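Local coordinates for protein acetone carboxylase alpha subunit (PDB 5M45) that belongs to the hydantoinase B/oxoprolinase family, binds a manganese ion and serves as one subunit of a six-chain enzyme assembly, at residues A[54-57]-A[58-61]; A[255-258]-A[259-262]; A[45-48]-A[49-52]; A[270-273]-A[274-278]; A[243-246]-A[247-251]. All blocks are in the same frame, centred on the assembly; numbering follows the deposited sequence.

Contact 1: residues A[54-57]-A[58-61]. With ACT (acetate ion), chain O.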
loop_
_atom_site.group_PDB
_atom_site.type_symbol
_atom_site.label_atom_id
_atom_site.label_comp_id
_atom_site.label_asym_id
_atom_site.label_seq_id
_atom_site.Cartn_x
_atom_site.Cartn_y
_atom_site.Cartn_z
ATOM N N PRO A 54 -10.374 -41.893 27.602
ATOM C CA PRO A 54 -9.152 -41.894 26.776
ATOM C C PRO A 54 -9.352 -42.362 25.326
ATOM O O PRO A 54 -8.654 -41.861 24.434
ATOM C CB PRO A 54 -8.213 -42.854 27.512
ATOM C CG PRO A 54 -9.144 -43.736 28.324
ATOM C CD PRO A 54 -10.247 -42.822 28.748
ATOM N N ILE A 55 -10.311 -43.282 25.109
ATOM C CA ILE A 55 -10.572 -43.773 23.769
ATOM C C ILE A 55 -11.174 -42.646 22.893
ATOM O O ILE A 55 -10.707 -42.412 21.756
ATOM C CB ILE A 55 -11.443 -45.044 23.756
ATOM C CG1 ILE A 55 -10.752 -46.187 24.539
ATOM C CG2 ILE A 55 -11.778 -45.468 22.314
ATOM C CD1 ILE A 55 -11.645 -47.413 24.710
ATOM N N LEU A 56 -12.168 -41.934 23.425
ATOM C CA LEU A 56 -12.739 -40.781 22.711
ATOM C C LEU A 56 -11.763 -39.622 22.514
ATOM O O LEU A 56 -11.748 -38.984 21.452
ATOM C CB LEU A 56 -14.033 -40.324 23.400
ATOM C CG LEU A 56 -14.797 -39.198 22.704
ATOM C CD1 LEU A 56 -15.146 -39.588 21.258
ATOM C CD2 LEU A 56 -16.088 -38.920 23.455
ATOM N N TYR A 57 -10.951 -39.326 23.528
ATOM C CA TYR A 57 -9.889 -38.302 23.400
ATOM C C TYR A 57 -8.960 -38.600 22.206
ATOM O O TYR A 57 -8.686 -37.711 21.387
ATOM C CB TYR A 57 -9.082 -38.206 24.695
ATOM C CG TYR A 57 -8.127 -37.037 24.774
ATOM C CD1 TYR A 57 -6.805 -37.178 24.368
ATOM C CD2 TYR A 57 -8.509 -35.827 25.326
ATOM C CE1 TYR A 57 -5.910 -36.126 24.472
ATOM C CE2 TYR A 57 -7.619 -34.745 25.429
ATOM C CZ TYR A 57 -6.326 -34.905 25.001
ATOM O OH TYR A 57 -5.432 -33.884 25.119
ATOM N N ASN A 58 -8.519 -39.860 22.113
ATOM C CA ASN A 58 -7.624 -40.310 21.044
ATOM C C ASN A 58 -8.315 -40.287 19.673
ATOM O O ASN A 58 -7.670 -39.966 18.668
ATOM C CB ASN A 58 -7.091 -41.733 21.320
ATOM C CG ASN A 58 -6.156 -42.229 20.221
ATOM O OD1 ASN A 58 -6.484 -43.131 19.433
ATOM N ND2 ASN A 58 -4.995 -41.621 20.143
ATOM N N LYS A 59 -9.609 -40.614 19.634
ATOM C CA LYS A 59 -10.329 -40.589 18.383
ATOM C C LYS A 59 -10.452 -39.161 17.806
ATOM O O LYS A 59 -10.290 -38.954 16.595
ATOM C CB LYS A 59 -11.714 -41.239 18.523
ATOM C CG LYS A 59 -12.488 -41.234 17.206
ATOM C CD LYS A 59 -13.579 -42.300 17.106
ATOM C CE LYS A 59 -14.710 -42.134 18.084
ATOM N NZ LYS A 59 -16.020 -42.491 17.349
ATOM N N LEU A 60 -10.767 -38.192 18.672
ATOM C CA LEU A 60 -10.821 -36.800 18.246
ATOM C C LEU A 60 -9.434 -36.336 17.782
ATOM O O LEU A 60 -9.314 -35.643 16.753
ATOM C CB LEU A 60 -11.332 -35.899 19.361
ATOM C CG LEU A 60 -12.765 -36.113 19.830
ATOM C CD1 LEU A 60 -13.002 -35.359 21.120
ATOM C CD2 LEU A 60 -13.724 -35.593 18.800
ATOM N N PHE A 61 -8.398 -36.690 18.543
ATOM C CA PHE A 61 -7.000 -36.345 18.158
ATOM C C PHE A 61 -6.658 -36.859 16.746
ATOM O O PHE A 61 -6.186 -36.120 15.894
ATOM C CB PHE A 61 -6.001 -36.888 19.196
ATOM C CG PHE A 61 -4.561 -36.883 18.740
ATOM C CD1 PHE A 61 -3.806 -35.725 18.780
ATOM C CD2 PHE A 61 -3.955 -38.062 18.296
ATOM C CE1 PHE A 61 -2.479 -35.727 18.345
ATOM C CE2 PHE A 61 -2.652 -38.075 17.868
ATOM C CZ PHE A 61 -1.903 -36.909 17.884
HETATM C C ACT O . -13.560 -44.052 26.601
HETATM O O ACT O . -12.350 -44.313 26.856
HETATM O OXT ACT O . -13.924 -43.144 25.805
HETATM C CH3 ACT O . -14.608 -44.899 27.282
HETATM O O HOH W 1 -9.196 -44.092 20.029
#

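Contact 2: residues A[255-258]-A[259-262]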
loop_
_atom_site.group_PDB
_atom_site.type_symbol
_atom_site.label_atom_id
_atom_site.label_comp_id
_atom_site.label_asym_id
_atom_site.label_seq_id
_atom_site.Cartn_x
_atom_site.Cartn_y
_atom_site.Cartn_z
ATOM N N GLU A 255 -19.737 -37.151 17.340
ATOM C CA GLU A 255 -19.324 -37.383 18.754
ATOM C C GLU A 255 -19.975 -36.484 19.788
ATOM O O GLU A 255 -19.840 -36.736 20.998
ATOM C CB GLU A 255 -17.808 -37.253 18.914
ATOM C CG GLU A 255 -16.961 -38.069 17.961
ATOM C CD GLU A 255 -17.262 -39.576 18.029
ATOM O OE1 GLU A 255 -17.750 -40.080 19.075
ATOM O OE2 GLU A 255 -17.000 -40.287 17.058
ATOM N N GLY A 256 -20.663 -35.440 19.335
ATOM C CA GLY A 256 -21.352 -34.509 20.223
ATOM C C GLY A 256 -20.501 -33.309 20.580
ATOM O O GLY A 256 -19.276 -33.412 20.718
ATOM N N ILE A 257 -21.158 -32.171 20.701
ATOM C CA ILE A 257 -20.489 -30.900 21.007
ATOM C C ILE A 257 -19.807 -30.906 22.383
ATOM O O ILE A 257 -18.748 -30.302 22.523
ATOM C CB ILE A 257 -21.452 -29.670 20.831
ATOM C CG1 ILE A 257 -20.720 -28.325 21.028
ATOM C CG2 ILE A 257 -22.607 -29.698 21.844
ATOM C CD1 ILE A 257 -19.570 -28.048 20.055
ATOM N N GLU A 258 -20.356 -31.609 23.368
ATOM C CA GLU A 258 -19.769 -31.573 24.736
ATOM C C GLU A 258 -18.347 -32.149 24.759
ATOM O O GLU A 258 -17.459 -31.577 25.393
ATOM C CB GLU A 258 -20.597 -32.346 25.776
ATOM C CG GLU A 258 -22.033 -31.873 25.931
ATOM C CD GLU A 258 -22.120 -30.633 26.737
ATOM O OE1 GLU A 258 -22.271 -30.815 27.986
ATOM O OE2 GLU A 258 -22.093 -29.510 26.157
ATOM N N ALA A 259 -18.153 -33.280 24.083
ATOM C CA ALA A 259 -16.837 -33.883 23.991
ATOM C C ALA A 259 -15.846 -32.989 23.211
ATOM O O ALA A 259 -14.696 -32.823 23.645
ATOM C CB ALA A 259 -16.921 -35.262 23.350
ATOM N N TYR A 260 -16.275 -32.436 22.069
ATOM C CA TYR A 260 -15.404 -31.548 21.292
ATOM C C TYR A 260 -15.023 -30.307 22.105
ATOM O O TYR A 260 -13.865 -29.890 22.076
ATOM C CB TYR A 260 -16.065 -31.111 19.962
ATOM C CG TYR A 260 -15.185 -30.188 19.158
ATOM C CD1 TYR A 260 -14.256 -30.705 18.257
ATOM C CD2 TYR A 260 -15.241 -28.804 19.318
ATOM C CE1 TYR A 260 -13.414 -29.877 17.541
ATOM C CE2 TYR A 260 -14.411 -27.969 18.590
ATOM C CZ TYR A 260 -13.480 -28.501 17.716
ATOM O OH TYR A 260 -12.614 -27.701 16.991
ATOM N N TRP A 261 -16.002 -29.727 22.790
ATOM C CA TRP A 261 -15.805 -28.520 23.632
ATOM C C TRP A 261 -14.780 -28.769 24.754
ATOM O O TRP A 261 -13.917 -27.906 25.025
ATOM C CB TRP A 261 -17.161 -28.018 24.147
ATOM C CG TRP A 261 -17.191 -26.636 24.795
ATOM C CD1 TRP A 261 -17.444 -26.347 26.107
ATOM C CD2 TRP A 261 -16.984 -25.371 24.148
ATOM N NE1 TRP A 261 -17.387 -24.984 26.307
ATOM C CE2 TRP A 261 -17.116 -24.364 25.126
ATOM C CE3 TRP A 261 -16.702 -24.991 22.840
ATOM C CZ2 TRP A 261 -16.968 -23.010 24.839
ATOM C CZ3 TRP A 261 -16.563 -23.631 22.544
ATOM C CH2 TRP A 261 -16.712 -22.663 23.543
ATOM N N LYS A 262 -14.819 -29.943 25.370
ATOM C CA LYS A 262 -13.749 -30.322 26.320
ATOM C C LYS A 262 -12.361 -30.446 25.674
ATOM O O LYS A 262 -11.396 -29.891 26.207
ATOM C CB LYS A 262 -14.102 -31.586 27.102
ATOM C CG LYS A 262 -15.269 -31.278 28.040
ATOM C CD LYS A 262 -15.431 -32.268 29.160
ATOM C CE LYS A 262 -16.152 -33.512 28.718
ATOM N NZ LYS A 262 -17.349 -33.859 29.539
HETATM O O HOH W 2 -20.263 -35.226 23.369
#

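Contact 3: residues A[45-48]-A[49-52]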
loop_
_atom_site.group_PDB
_atom_site.type_symbol
_atom_site.label_atom_id
_atom_site.label_comp_id
_atom_site.label_asym_id
_atom_site.label_seq_id
_atom_site.Cartn_x
_atom_site.Cartn_y
_atom_site.Cartn_z
ATOM N N LYS A 45 -7.040 -28.084 36.258
ATOM C CA LYS A 45 -6.295 -28.924 37.220
ATOM C C LYS A 45 -6.363 -30.415 36.934
ATOM O O LYS A 45 -5.473 -31.164 37.327
ATOM C CB LYS A 45 -6.757 -28.636 38.646
ATOM C CG LYS A 45 -6.339 -27.245 39.063
ATOM C CD LYS A 45 -6.936 -26.787 40.375
ATOM C CE LYS A 45 -6.295 -25.469 40.767
ATOM N NZ LYS A 45 -6.486 -25.193 42.206
ATOM N N THR A 46 -7.457 -30.840 36.324
ATOM C CA THR A 46 -7.572 -32.182 35.785
ATOM C C THR A 46 -8.059 -32.035 34.334
ATOM O O THR A 46 -8.625 -31.004 33.938
ATOM C CB THR A 46 -8.541 -33.078 36.601
ATOM O OG1 THR A 46 -9.892 -32.669 36.386
ATOM C CG2 THR A 46 -8.240 -33.045 38.102
ATOM N N LEU A 47 -7.809 -33.075 33.567
ATOM C CA LEU A 47 -8.285 -33.186 32.182
ATOM C C LEU A 47 -9.342 -34.311 32.073
ATOM O O LEU A 47 -8.980 -35.467 31.821
ATOM C CB LEU A 47 -7.090 -33.442 31.264
ATOM C CG LEU A 47 -5.959 -32.395 31.337
ATOM C CD1 LEU A 47 -4.896 -32.687 30.284
ATOM C CD2 LEU A 47 -6.493 -31.010 31.091
ATOM N N GLU A 48 -10.634 -33.970 32.271
ATOM C CA GLU A 48 -11.688 -35.005 32.419
ATOM C C GLU A 48 -11.819 -35.913 31.196
ATOM O O GLU A 48 -11.922 -37.116 31.355
ATOM C CB GLU A 48 -13.062 -34.406 32.732
ATOM C CG GLU A 48 -13.278 -33.818 34.099
ATOM C CD GLU A 48 -14.694 -33.202 34.258
ATOM O OE1 GLU A 48 -15.724 -33.595 33.569
ATOM O OE2 GLU A 48 -14.755 -32.258 35.087
ATOM N N LEU A 49 -11.871 -35.335 29.999
ATOM C CA LEU A 49 -12.004 -36.145 28.800
ATOM C C LEU A 49 -10.786 -37.087 28.647
ATOM O O LEU A 49 -10.955 -38.292 28.481
ATOM C CB LEU A 49 -12.206 -35.300 27.543
ATOM C CG LEU A 49 -12.555 -36.091 26.270
ATOM C CD1 LEU A 49 -13.993 -36.564 26.324
ATOM C CD2 LEU A 49 -12.368 -35.255 25.004
ATOM N N ARG A 50 -9.585 -36.524 28.748
ATOM C CA ARG A 50 -8.387 -37.335 28.610
ATOM C C ARG A 50 -8.283 -38.476 29.634
ATOM O O ARG A 50 -7.948 -39.606 29.259
ATOM C CB ARG A 50 -7.139 -36.484 28.704
ATOM C CG ARG A 50 -5.920 -37.321 28.426
ATOM C CD ARG A 50 -4.780 -36.470 28.040
ATOM N NE ARG A 50 -3.919 -36.104 29.146
ATOM C CZ ARG A 50 -2.723 -36.624 29.418
ATOM N NH1 ARG A 50 -2.242 -37.658 28.740
ATOM N NH2 ARG A 50 -2.022 -36.117 30.425
ATOM N N GLU A 51 -8.604 -38.172 30.893
ATOM C CA GLU A 51 -8.432 -39.123 31.978
ATOM C C GLU A 51 -9.576 -40.146 32.045
ATOM O O GLU A 51 -9.314 -41.320 32.222
ATOM C CB GLU A 51 -8.267 -38.404 33.336
ATOM C CG GLU A 51 -6.976 -37.571 33.453
ATOM C CD GLU A 51 -6.990 -36.574 34.632
ATOM O OE1 GLU A 51 -7.609 -36.892 35.693
ATOM O OE2 GLU A 51 -6.377 -35.462 34.508
ATOM N N ARG A 52 -10.824 -39.700 31.871
ATOM C CA ARG A 52 -12.000 -40.573 32.001
ATOM C C ARG A 52 -12.499 -41.182 30.701
ATOM O O ARG A 52 -13.197 -42.175 30.750
ATOM C CB ARG A 52 -13.167 -39.812 32.658
ATOM C CG ARG A 52 -12.877 -39.366 34.062
ATOM C CD ARG A 52 -14.218 -39.217 34.851
ATOM N NE ARG A 52 -14.659 -40.576 35.264
ATOM C CZ ARG A 52 -15.589 -41.333 34.657
ATOM N NH1 ARG A 52 -16.354 -40.889 33.647
ATOM N NH2 ARG A 52 -15.789 -42.561 35.101
#

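Contact 4: residues A[270-273]-A[274-278]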
loop_
_atom_site.group_PDB
_atom_site.type_symbol
_atom_site.label_atom_id
_atom_site.label_comp_id
_atom_site.label_asym_id
_atom_site.label_seq_id
_atom_site.Cartn_x
_atom_site.Cartn_y
_atom_site.Cartn_z
ATOM N N HIS A 270 -2.695 -30.160 27.869
ATOM C CA HIS A 270 -1.911 -31.390 27.594
ATOM C C HIS A 270 -0.539 -31.037 26.950
ATOM O O HIS A 270 0.512 -31.583 27.322
ATOM C CB HIS A 270 -2.758 -32.299 26.701
ATOM C CG HIS A 270 -2.173 -33.655 26.429
ATOM N ND1 HIS A 270 -2.795 -34.555 25.592
ATOM C CD2 HIS A 270 -1.043 -34.260 26.853
ATOM C CE1 HIS A 270 -2.085 -35.662 25.532
ATOM N NE2 HIS A 270 -1.020 -35.516 26.285
ATOM N N GLY A 271 -0.565 -30.139 25.974
ATOM C CA GLY A 271 0.669 -29.544 25.402
ATOM C C GLY A 271 1.637 -28.927 26.391
ATOM O O GLY A 271 2.843 -29.169 26.312
ATOM N N ARG A 272 1.118 -28.104 27.306
ATOM C CA ARG A 272 1.954 -27.495 28.369
ATOM C C ARG A 272 2.585 -28.569 29.255
ATOM O O ARG A 272 3.793 -28.528 29.516
ATOM C CB ARG A 272 1.165 -26.504 29.235
ATOM C CG ARG A 272 2.031 -25.664 30.190
ATOM C CD ARG A 272 1.232 -24.939 31.254
ATOM N NE ARG A 272 0.601 -25.906 32.136
ATOM C CZ ARG A 272 1.211 -26.558 33.130
ATOM N NH1 ARG A 272 2.496 -26.312 33.440
ATOM N NH2 ARG A 272 0.537 -27.455 33.848
ATOM N N LEU A 273 1.774 -29.513 29.700
ATOM C CA LEU A 273 2.266 -30.666 30.494
ATOM C C LEU A 273 3.394 -31.447 29.792
ATOM O O LEU A 273 4.356 -31.858 30.425
ATOM C CB LEU A 273 1.107 -31.637 30.880
ATOM C CG LEU A 273 0.092 -31.044 31.874
ATOM C CD1 LEU A 273 -1.197 -31.877 31.896
ATOM C CD2 LEU A 273 0.676 -30.898 33.292
ATOM N N GLY A 274 3.243 -31.646 28.493
ATOM C CA GLY A 274 4.240 -32.337 27.625
ATOM C C GLY A 274 5.593 -31.615 27.605
ATOM O O GLY A 274 6.649 -32.251 27.742
ATOM N N LEU A 275 5.577 -30.285 27.469
ATOM C CA LEU A 275 6.834 -29.514 27.529
ATOM C C LEU A 275 7.532 -29.629 28.888
ATOM O O LEU A 275 8.724 -29.871 28.954
ATOM C CB LEU A 275 6.599 -28.035 27.211
ATOM C CG LEU A 275 7.804 -27.122 27.452
ATOM C CD1 LEU A 275 8.894 -27.464 26.446
ATOM C CD2 LEU A 275 7.437 -25.660 27.358
ATOM N N GLN A 276 6.773 -29.418 29.956
ATOM C CA GLN A 276 7.305 -29.502 31.321
ATOM C C GLN A 276 7.979 -30.880 31.593
ATOM O O GLN A 276 9.092 -30.952 32.127
ATOM C CB GLN A 276 6.195 -29.208 32.314
ATOM C CG GLN A 276 6.635 -29.143 33.760
ATOM C CD GLN A 276 5.441 -28.997 34.710
ATOM O OE1 GLN A 276 4.332 -29.562 34.516
ATOM N NE2 GLN A 276 5.641 -28.224 35.722
ATOM N N ALA A 277 7.312 -31.943 31.171
ATOM C CA ALA A 277 7.834 -33.294 31.359
ATOM C C ALA A 277 9.103 -33.534 30.545
ATOM O O ALA A 277 10.049 -34.133 31.043
ATOM C CB ALA A 277 6.775 -34.354 31.016
ATOM N N ARG A 278 9.120 -33.042 29.297
ATOM C CA ARG A 278 10.292 -33.194 28.433
ATOM C C ARG A 278 11.512 -32.412 28.951
ATOM O O ARG A 278 12.640 -32.921 28.913
ATOM C CB ARG A 278 9.942 -32.893 26.976
ATOM C CG ARG A 278 9.186 -34.054 26.308
ATOM C CD ARG A 278 10.220 -35.057 25.857
ATOM N NE ARG A 278 9.694 -36.279 25.274
ATOM C CZ ARG A 278 10.471 -37.181 24.630
ATOM N NH1 ARG A 278 11.820 -36.979 24.408
ATOM N NH2 ARG A 278 9.888 -38.246 24.102
HETATM O O HOH W 3 2.078 -28.772 35.969
HETATM O O HOH W 4 4.212 -32.123 33.115
#

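Contact 5: residues A[243-246]-A[247-251]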
loop_
_atom_site.group_PDB
_atom_site.type_symbol
_atom_site.label_atom_id
_atom_site.label_comp_id
_atom_site.label_asym_id
_atom_site.label_seq_id
_atom_site.Cartn_x
_atom_site.Cartn_y
_atom_site.Cartn_z
ATOM N N MET A 243 -12.325 -27.063 3.967
ATOM C CA MET A 243 -12.161 -28.517 4.220
ATOM C C MET A 243 -12.148 -28.808 5.731
ATOM O O MET A 243 -12.827 -29.729 6.202
ATOM C CB MET A 243 -10.867 -29.070 3.564
ATOM C CG MET A 243 -10.906 -29.119 2.038
ATOM S SD MET A 243 -9.302 -29.458 1.301
ATOM C CE MET A 243 -9.121 -31.165 1.779
ATOM N N ILE A 244 -11.407 -28.004 6.486
ATOM C CA ILE A 244 -11.307 -28.199 7.949
ATOM C C ILE A 244 -12.623 -27.839 8.650
ATOM O O ILE A 244 -13.056 -28.577 9.536
ATOM C CB ILE A 244 -10.080 -27.459 8.533
ATOM C CG1 ILE A 244 -8.774 -28.139 8.071
ATOM C CG2 ILE A 244 -10.125 -27.407 10.065
ATOM C CD1 ILE A 244 -7.581 -27.178 8.055
ATOM N N ARG A 245 -13.249 -26.715 8.278
ATOM C CA ARG A 245 -14.578 -26.347 8.835
ATOM C C ARG A 245 -15.591 -27.495 8.670
ATOM O O ARG A 245 -16.296 -27.866 9.608
ATOM C CB ARG A 245 -15.127 -25.064 8.208
ATOM C CG ARG A 245 -16.453 -24.576 8.839
ATOM C CD ARG A 245 -17.019 -23.343 8.129
ATOM N NE ARG A 245 -17.324 -23.649 6.733
ATOM C CZ ARG A 245 -17.644 -22.752 5.802
ATOM N NH1 ARG A 245 -17.723 -21.449 6.073
ATOM N NH2 ARG A 245 -17.907 -23.169 4.565
ATOM N N LYS A 246 -15.634 -28.062 7.481
ATOM C CA LYS A 246 -16.545 -29.174 7.206
ATOM C C LYS A 246 -16.244 -30.394 8.077
ATOM O O LYS A 246 -17.152 -31.022 8.628
ATOM C CB LYS A 246 -16.473 -29.530 5.745
ATOM C CG LYS A 246 -17.476 -30.583 5.300
ATOM C CD LYS A 246 -17.326 -30.737 3.790
ATOM C CE LYS A 246 -17.466 -32.175 3.308
ATOM N NZ LYS A 246 -18.728 -32.319 2.530
ATOM N N LEU A 247 -14.967 -30.737 8.198
ATOM C CA LEU A 247 -14.566 -31.860 9.062
ATOM C C LEU A 247 -14.955 -31.629 10.549
ATOM O O LEU A 247 -15.483 -32.549 11.209
ATOM C CB LEU A 247 -13.080 -32.160 8.918
ATOM C CG LEU A 247 -12.589 -33.203 9.939
ATOM C CD1 LEU A 247 -13.079 -34.584 9.541
ATOM C CD2 LEU A 247 -11.114 -33.186 10.101
ATOM N N VAL A 248 -14.746 -30.421 11.061
ATOM C CA VAL A 248 -15.150 -30.116 12.450
ATOM C C VAL A 248 -16.678 -30.307 12.622
ATOM O O VAL A 248 -17.114 -30.927 13.596
ATOM C CB VAL A 248 -14.667 -28.719 12.946
ATOM C CG1 VAL A 248 -15.279 -28.342 14.303
ATOM C CG2 VAL A 248 -13.124 -28.714 13.034
ATOM N N GLU A 249 -17.462 -29.824 11.669
ATOM C CA GLU A 249 -18.927 -29.996 11.710
ATOM C C GLU A 249 -19.322 -31.497 11.745
ATOM O O GLU A 249 -20.226 -31.862 12.471
ATOM C CB GLU A 249 -19.613 -29.266 10.529
ATOM C CG GLU A 249 -19.617 -27.737 10.681
ATOM C CD GLU A 249 -20.003 -26.960 9.382
ATOM O OE1 GLU A 249 -20.081 -27.596 8.299
ATOM O OE2 GLU A 249 -20.210 -25.702 9.429
ATOM N N GLU A 250 -18.635 -32.337 10.961
ATOM C CA GLU A 250 -18.883 -33.776 10.932
ATOM C C GLU A 250 -18.513 -34.466 12.244
ATOM O O GLU A 250 -19.258 -35.319 12.728
ATOM C CB GLU A 250 -18.135 -34.446 9.759
ATOM C CG GLU A 250 -18.799 -34.180 8.399
ATOM C CD GLU A 250 -17.940 -34.435 7.168
ATOM O OE1 GLU A 250 -16.750 -34.816 7.293
ATOM O OE2 GLU A 250 -18.467 -34.210 6.030
ATOM N N VAL A 251 -17.363 -34.101 12.799
ATOM C CA VAL A 251 -16.889 -34.640 14.081
ATOM C C VAL A 251 -17.843 -34.277 15.206
ATOM O O VAL A 251 -18.191 -35.137 16.015
ATOM C CB VAL A 251 -15.427 -34.186 14.379
ATOM C CG1 VAL A 251 -15.025 -34.462 15.807
ATOM C CG2 VAL A 251 -14.467 -34.895 13.427
HETATM O O HOH W 5 -19.214 -26.346 6.128
#

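Contact 1: residues A[54-57]-A[58-61]
The carbonyl oxygen of Ile55 is gripped twice: Lys59 N donates to Ile55 O at 3.0 Å, and a water donates to the same oxygen at 2.8 Å. That water also donates to Asn58 OD1 at 2.9 Å, tying side chain to backbone one turn along. Asn58 suits this place because the carbonyl oxygen of an amide can accept two bonds at once, here from the water and from a polar side chain of another protein chain. All this occurs in the first turns of helix 54-75. Pro54 has no amide hydrogen to offer and fits a helix start, while the next two amides hold an acetate ion, probably from the crystallisation liquor, Ile55 N reaching its O at 2.9 Å and Leu56 N its OXT at 3.2 Å. Leu56, with CG anti to the backbone N (chi1 -176°), lays CD1 obliquely across the Lys59 chain, 4.1 Å from CE, and 4.4 Å from Leu60 CG. Lys59 bends past this methyl so that its ammonium pairs with Glu255. Leu56 and Leu60 pack on helices 257-282, 227-255 and 48-52. The helix start, whose amides have no earlier helical carbonyl to bond to, can thus hold a small anion.

Contact 2: residues A[255-258]-A[259-262]
Ile257 and Tyr260 meet at a helix-to-helix junction, where helix 227-255 and helix 257-282 are separated by Gly256 alone. The isoleucine's CD1 comes obliquely to the tyrosine ring, 4.5 Å from CD2, and both side chains continue onto Val252 and Ile167. Tyr260 and Trp261 both keep CG anti to the backbone N (chi1 180° and -168°); their rings part because the residues are successive on the helix, and the indole lies edge-to-face with Tyr265. Glu258 leaves the helix surface by a different route, bent at chi2, and its carboxylate is salt-bridged to Arg19; Lys262 NZ stays 6.0 Å from Glu258 OE1, too far for a contact. Gly256 suits the corner because its positive phi of 93° is comfortable without a CB to press on the carbonyl of Glu255. As N-cap it receives only a weak bond, Tyr260 N to Gly256 O at 3.4 Å. A water closes the corner: it donates to Glu255 O at 2.8 Å and accepts from Ala259 N at 3.0 Å.

Contact 3: residues A[45-48]-A[49-52]
Glu51 N donates to Leu47 O at 2.9 Å, and Arg52 N to Glu48 O at 2.9 Å; these two bonds build the short helix 48-52. Leu47, still extended (phi/psi -112°/90°), stands at its N-cap, with the loop 45-47 leading in. Leu47 has no side-chain acceptor; Glu51, one turn on, reaches back and takes Leu47's own amide. The glutamate chain is stretched beyond CG and, with CG beside its own backbone N (chi1 -66°), runs back toward the helix start, passing over Leu47 O. There OE2 accepts from Leu47 N at 2.9 Å in an almost straight bond, met from above the carboxylate plane; the negative charge is probably welcome at this end of a helix. The same oxygen lies 3.8 Å from Thr46 CB. On another flank Leu47 CD1 sits at the edge of the Arg50 guanidinium, 3.7 Å from NE, a nitrogen buried here with no partner in the model. Glu266 of helix 257-282 accepts from Leu49 N and Arg50 N, amides of the helix's first turn, Leu47 packs on the same long helix at Glu269 and Leu273, and Leu49 rests on helix 54-75.

Contact 4: residues A[270-273]-A[274-278]
Four successive backbone bonds, His270 O to Gly274 N through Leu273 O to Ala277 N, make 270-277 regular alpha-helix, in the second half of helix 257-282. Arg272 and Gln276, one turn apart, lie side by side and point the same way, their guanidinium and amide planes 72° apart. The nearest polar atoms, Arg272 NH1 and Gln276 OE1, are 3.9 Å apart, and a water does the joining: it sits at the guanidinium edge, in its plane, accepting from Arg272 NH2 at 2.9 Å and donating to Gln276 OE1 at 2.8 Å. The arginine reaches this place by a bend at chi3 (65°), and the same NH2 forms a salt bridge to Glu269. Glutamine suits the site because its two ends differ: while OE1 collects waters, NE2 is hydrogen-bonded to Asp327 O, which fixes how the amide is turned. Gly271 and Gly274 are buried and contribute only backbone, whereas Leu275 carries its branch onto Ile365. Leu273 crosses the glutamine with CD2 4.1 Å from Gln276 OE1. A second water donates both to Leu273 O, at 2.7 Å, and to Gln276 OE1, at 2.9 Å, gripping a carbonyl already bonded to Ala277 N.

Contact 5: residues A[243-246]-A[247-251]
Lys246 reaches along the helix toward Glu250, and its chain can be followed outward. CB lies 3.1 Å from Leu247 N, the close approach of adjoining residues. CG, anti to the backbone N (chi1 -174°), comes within 3.8 Å of Glu250 OE2. Past it the chain bends at chi3 and chi4, bringing CE to 3.5 Å from Glu250 OE2, nearer than the charged tip: NZ stands 4.0 Å from that oxygen, a long salt bridge. The carboxylate thus rests against the methylenes as much as against the ammonium, as may be expected of a loose pair on an exposed surface. Arg245 and Glu249 share the spacing but differ in form. They lie side by side with guanidinium and carboxylate planes only 5° apart, yet Glu249 OE2 is well out of the guanidinium plane, 4.5 Å from Arg245 NE, so any attraction is probably electrostatic, with no N-H directed at it. A water links them, weakly held by Arg245 NE at 3.3 Å and donating to Glu249 OE1 at 2.7 Å; the far end of the arginine is salt-bridged to Asp210. On the inner side Ile244 CG2 and Val248 CG2 are 4.4 Å apart, branched residues that fit against Phe92 and Leu94 of strand 90-95. This is an amphipathic helix: Lys246 and Glu250 on the exposed face, Arg245 and Glu249 at its flank, Ile244 and Val248 on an antiparallel sheet.

In the fold
Contact 1 lies among the others. Leu56 packs on Glu255 and Ala259 of contact 2, Tyr57 and Leu60 cover Leu49 of contact 3, Leu60 CD2 comes within 3.5 Å of Val251 CG1 in contact 5, and Tyr57 OH is 2.8 Å from His270 ND1 of contact 4, probably a hydrogen bond. Contacts 2 and 4 share helix 257-282, their centres about 23 Å apart; contact 3 lies along it, with Leu47 against Leu273. Contacts 4 and 5 do not touch, their centres being about 28 Å apart. The Arg272 side chain is about 9 Å from the bound 3,6,9,12,15-pentaoxaheptadecan-1-ol, while contact 5 packs on the sheet whose strands include Asp153 and His175 of the manganese site.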